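Local coordinates for protein titin (Homo sapiens, PDB 2A38) that builds giant filaments of the muscle sarcomere, with an N-terminal tandem of immunoglobulin domains that probably contributes to attachment at the Z-disc, at residues P35-R41 against R77-T83. Sequence-based numbering, arbitrary orientation.
Sequences PEVSWFR and RYSLKAT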
loop_
_atom_site.group_PDB
_atom_site.type_symbol
_atom_site.label_atom_id
_atom_site.label_comp_id
_atom_site.label_asym_id
_atom_site.label_seq_id
_atom_site.Cartn_x
_atom_site.Cartn_y
_atom_site.Cartn_z
ATOM N N PRO A 35 21.297 -29.007 -10.094
ATOM C CA PRO A 35 19.888 -29.399 -10.059
ATOM C C PRO A 35 18.891 -28.478 -10.736
ATOM O O PRO A 35 19.163 -27.300 -10.950
ATOM C CB PRO A 35 19.618 -29.537 -8.563
ATOM C CG PRO A 35 20.489 -28.467 -7.976
ATOM C CD PRO A 35 21.779 -28.638 -8.750
ATOM N N GLU A 36 17.740 -29.047 -11.089
ATOM C CA GLU A 36 16.648 -28.290 -11.674
ATOM C C GLU A 36 15.889 -27.771 -10.458
ATOM O O GLU A 36 15.598 -28.535 -9.527
ATOM C CB GLU A 36 15.722 -29.185 -12.488
ATOM C CG GLU A 36 16.320 -29.722 -13.757
ATOM C CD GLU A 36 15.260 -30.322 -14.662
ATOM O OE1 GLU A 36 14.420 -29.551 -15.182
ATOM O OE2 GLU A 36 15.260 -31.562 -14.848
ATOM N N VAL A 37 15.561 -26.484 -10.473
ATOM C CA VAL A 37 14.875 -25.850 -9.355
ATOM C C VAL A 37 13.442 -25.431 -9.662
ATOM O O VAL A 37 13.126 -24.991 -10.763
ATOM C CB VAL A 37 15.692 -24.636 -8.868
ATOM C CG1 VAL A 37 14.880 -23.796 -7.928
ATOM C CG2 VAL A 37 16.948 -25.122 -8.174
ATOM N N SER A 38 12.578 -25.553 -8.665
ATOM C CA SER A 38 11.179 -25.215 -8.833
ATOM C C SER A 38 10.575 -24.726 -7.520
ATOM O O SER A 38 10.846 -25.284 -6.463
ATOM C CB SER A 38 10.442 -26.456 -9.336
ATOM O OG SER A 38 9.047 -26.336 -9.152
ATOM N N TRP A 39 9.758 -23.679 -7.584
ATOM C CA TRP A 39 9.116 -23.126 -6.388
ATOM C C TRP A 39 7.663 -23.570 -6.277
ATOM O O TRP A 39 7.023 -23.851 -7.281
ATOM C CB TRP A 39 9.168 -21.604 -6.421
ATOM C CG TRP A 39 10.549 -21.022 -6.310
ATOM C CD1 TRP A 39 11.455 -20.835 -7.322
ATOM C CD2 TRP A 39 11.172 -20.530 -5.117
ATOM N NE1 TRP A 39 12.604 -20.252 -6.829
ATOM C CE2 TRP A 39 12.458 -20.055 -5.479
ATOM C CE3 TRP A 39 10.770 -20.442 -3.775
ATOM C CZ2 TRP A 39 13.343 -19.499 -4.546
ATOM C CZ3 TRP A 39 11.651 -19.890 -2.850
ATOM C CH2 TRP A 39 12.922 -19.426 -3.241
ATOM N N PHE A 40 7.143 -23.643 -5.056
ATOM C CA PHE A 40 5.751 -24.049 -4.844
ATOM C C PHE A 40 5.119 -23.250 -3.722
ATOM O O PHE A 40 5.811 -22.685 -2.873
ATOM C CB PHE A 40 5.633 -25.525 -4.446
ATOM C CG PHE A 40 6.124 -26.484 -5.483
ATOM C CD1 PHE A 40 7.477 -26.570 -5.787
ATOM C CD2 PHE A 40 5.230 -27.315 -6.148
ATOM C CE1 PHE A 40 7.938 -27.471 -6.743
ATOM C CE2 PHE A 40 5.676 -28.221 -7.108
ATOM C CZ PHE A 40 7.036 -28.298 -7.406
ATOM N N ARG A 41 3.795 -23.204 -3.719
ATOM C CA ARG A 41 3.080 -22.527 -2.655
ATOM C C ARG A 41 1.883 -23.370 -2.281
ATOM O O ARG A 41 0.963 -23.539 -3.079
ATOM C CB ARG A 41 2.606 -21.145 -3.064
ATOM C CG ARG A 41 1.911 -20.493 -1.907
ATOM C CD ARG A 41 1.348 -19.148 -2.224
ATOM N NE ARG A 41 0.483 -18.726 -1.133
ATOM C CZ ARG A 41 -0.134 -17.554 -1.083
ATOM N NH1 ARG A 41 0.022 -16.681 -2.071
ATOM N NH2 ARG A 41 -0.914 -17.262 -0.053
ATOM N N ARG A 77 2.892 -20.924 3.114
ATOM C CA ARG A 77 4.110 -21.710 2.975
ATOM C C ARG A 77 4.658 -21.714 1.569
ATOM O O ARG A 77 3.948 -22.012 0.613
ATOM C CB ARG A 77 3.880 -23.155 3.381
ATOM C CG ARG A 77 3.728 -23.365 4.852
ATOM C CD ARG A 77 3.864 -24.836 5.173
ATOM N NE ARG A 77 3.741 -25.089 6.603
ATOM C CZ ARG A 77 4.021 -26.255 7.176
ATOM N NH1 ARG A 77 4.445 -27.277 6.435
ATOM N NH2 ARG A 77 3.873 -26.402 8.490
ATOM N N TYR A 78 5.933 -21.379 1.456
ATOM C CA TYR A 78 6.616 -21.380 0.175
ATOM C C TYR A 78 7.732 -22.401 0.296
ATOM O O TYR A 78 8.426 -22.448 1.311
ATOM C CB TYR A 78 7.225 -20.016 -0.124
ATOM C CG TYR A 78 6.214 -18.976 -0.519
ATOM C CD1 TYR A 78 5.295 -18.467 0.410
ATOM C CD2 TYR A 78 6.162 -18.505 -1.832
ATOM C CE1 TYR A 78 4.350 -17.517 0.034
ATOM C CE2 TYR A 78 5.231 -17.561 -2.218
ATOM C CZ TYR A 78 4.329 -17.072 -1.287
ATOM O OH TYR A 78 3.413 -16.144 -1.695
ATOM N N SER A 79 7.900 -23.225 -0.727
ATOM C CA SER A 79 8.951 -24.218 -0.694
ATOM C C SER A 79 9.710 -24.244 -1.998
ATOM O O SER A 79 9.206 -23.857 -3.038
ATOM C CB SER A 79 8.378 -25.599 -0.390
ATOM O OG SER A 79 7.496 -26.006 -1.413
ATOM N N LEU A 80 10.942 -24.710 -1.917
ATOM C CA LEU A 80 11.833 -24.801 -3.059
ATOM C C LEU A 80 12.291 -26.253 -3.214
ATOM O O LEU A 80 12.798 -26.837 -2.262
ATOM C CB LEU A 80 13.032 -23.893 -2.797
ATOM C CG LEU A 80 14.186 -23.812 -3.792
ATOM C CD1 LEU A 80 13.673 -23.320 -5.122
ATOM C CD2 LEU A 80 15.241 -22.856 -3.247
ATOM N N LYS A 81 12.067 -26.843 -4.385
ATOM C CA LYS A 81 12.503 -28.215 -4.660
ATOM C C LYS A 81 13.685 -28.194 -5.620
ATOM O O LYS A 81 13.662 -27.480 -6.613
ATOM C CB LYS A 81 11.410 -29.046 -5.330
ATOM C CG LYS A 81 10.292 -29.503 -4.423
ATOM C CD LYS A 81 9.423 -30.550 -5.141
ATOM C CE LYS A 81 8.184 -30.899 -4.311
ATOM N NZ LYS A 81 7.355 -31.980 -4.933
ATOM N N ALA A 82 14.704 -28.995 -5.327
ATOM C CA ALA A 82 15.896 -29.100 -6.172
ATOM C C ALA A 82 16.047 -30.566 -6.587
ATOM O O ALA A 82 15.942 -31.460 -5.747
ATOM C CB ALA A 82 17.128 -28.637 -5.398
ATOM N N THR A 83 16.305 -30.816 -7.867
ATOM C CA THR A 83 16.421 -32.192 -8.330
ATOM C C THR A 83 17.493 -32.475 -9.372
ATOM O O THR A 83 17.725 -31.669 -10.264
ATOM C CB THR A 83 15.093 -32.664 -8.947
ATOM O OG1 THR A 83 14.021 -32.381 -8.046
ATOM C CG2 THR A 83 15.124 -34.159 -9.217
HETATM O O HOH W 1 12.929 -29.354 -9.042
#
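The carbonyl oxygen of E36 is gripped twice: T83 N donates to it at 2.9 Å, and a water donates to it while bonding weakly to T83 OG1. In return E36 N reaches T83 O at 2.7 Å, lying in the carbonyl plane. Two more such reciprocal pairs, S38 with K81 and F40 with S79, complete the antiparallel ladder between edge strand 36-41 and strand 76-84 of the immunoglobulin I-set sandwich. In the straightest bond, K81 N meets S38 O at an N-H...O angle of 174°. Between these rungs lie the non-hydrogen-bonded pairs V37-A82, W39-L80 and R41-Y78, with side chains on the face turned to the other sheet. There L80 CD1 sits over the tryptophan of W39, 3.6 Å from the centroid of its five-membered ring, a CH-pi contact. Since the L80 CG is anti to its backbone N (chi1 177°), the leucine tip leans back toward the indole, which also packs on A63 and L65. An alanine in place of W39 would probably leave L80 without its aromatic cover and open a gap toward strand 62-67. The L80 side chain also touches A27; these two positions match those that a disulfide links in classical immunoglobulin domains. Farther along, the extended R41 lays CG over the Y78 ring, 4.3 Å from its centroid, with the guanidinium plane 25° from the ring. R41 NH2 bonds A73 O and Y78 OH bonds N74 O, the latter a tyrosine corner. On the reverse face K81 crosses the F40 side chain at about a right angle, its NZ lying off-centre, 4.9 Å from the ring centroid, in a cation-pi contact. Backbone bonds thus set the register, while apolar and aromatic contacts fill the sandwich side, where R41 closes one end, and K81 brings its charge to F40 on the outer face.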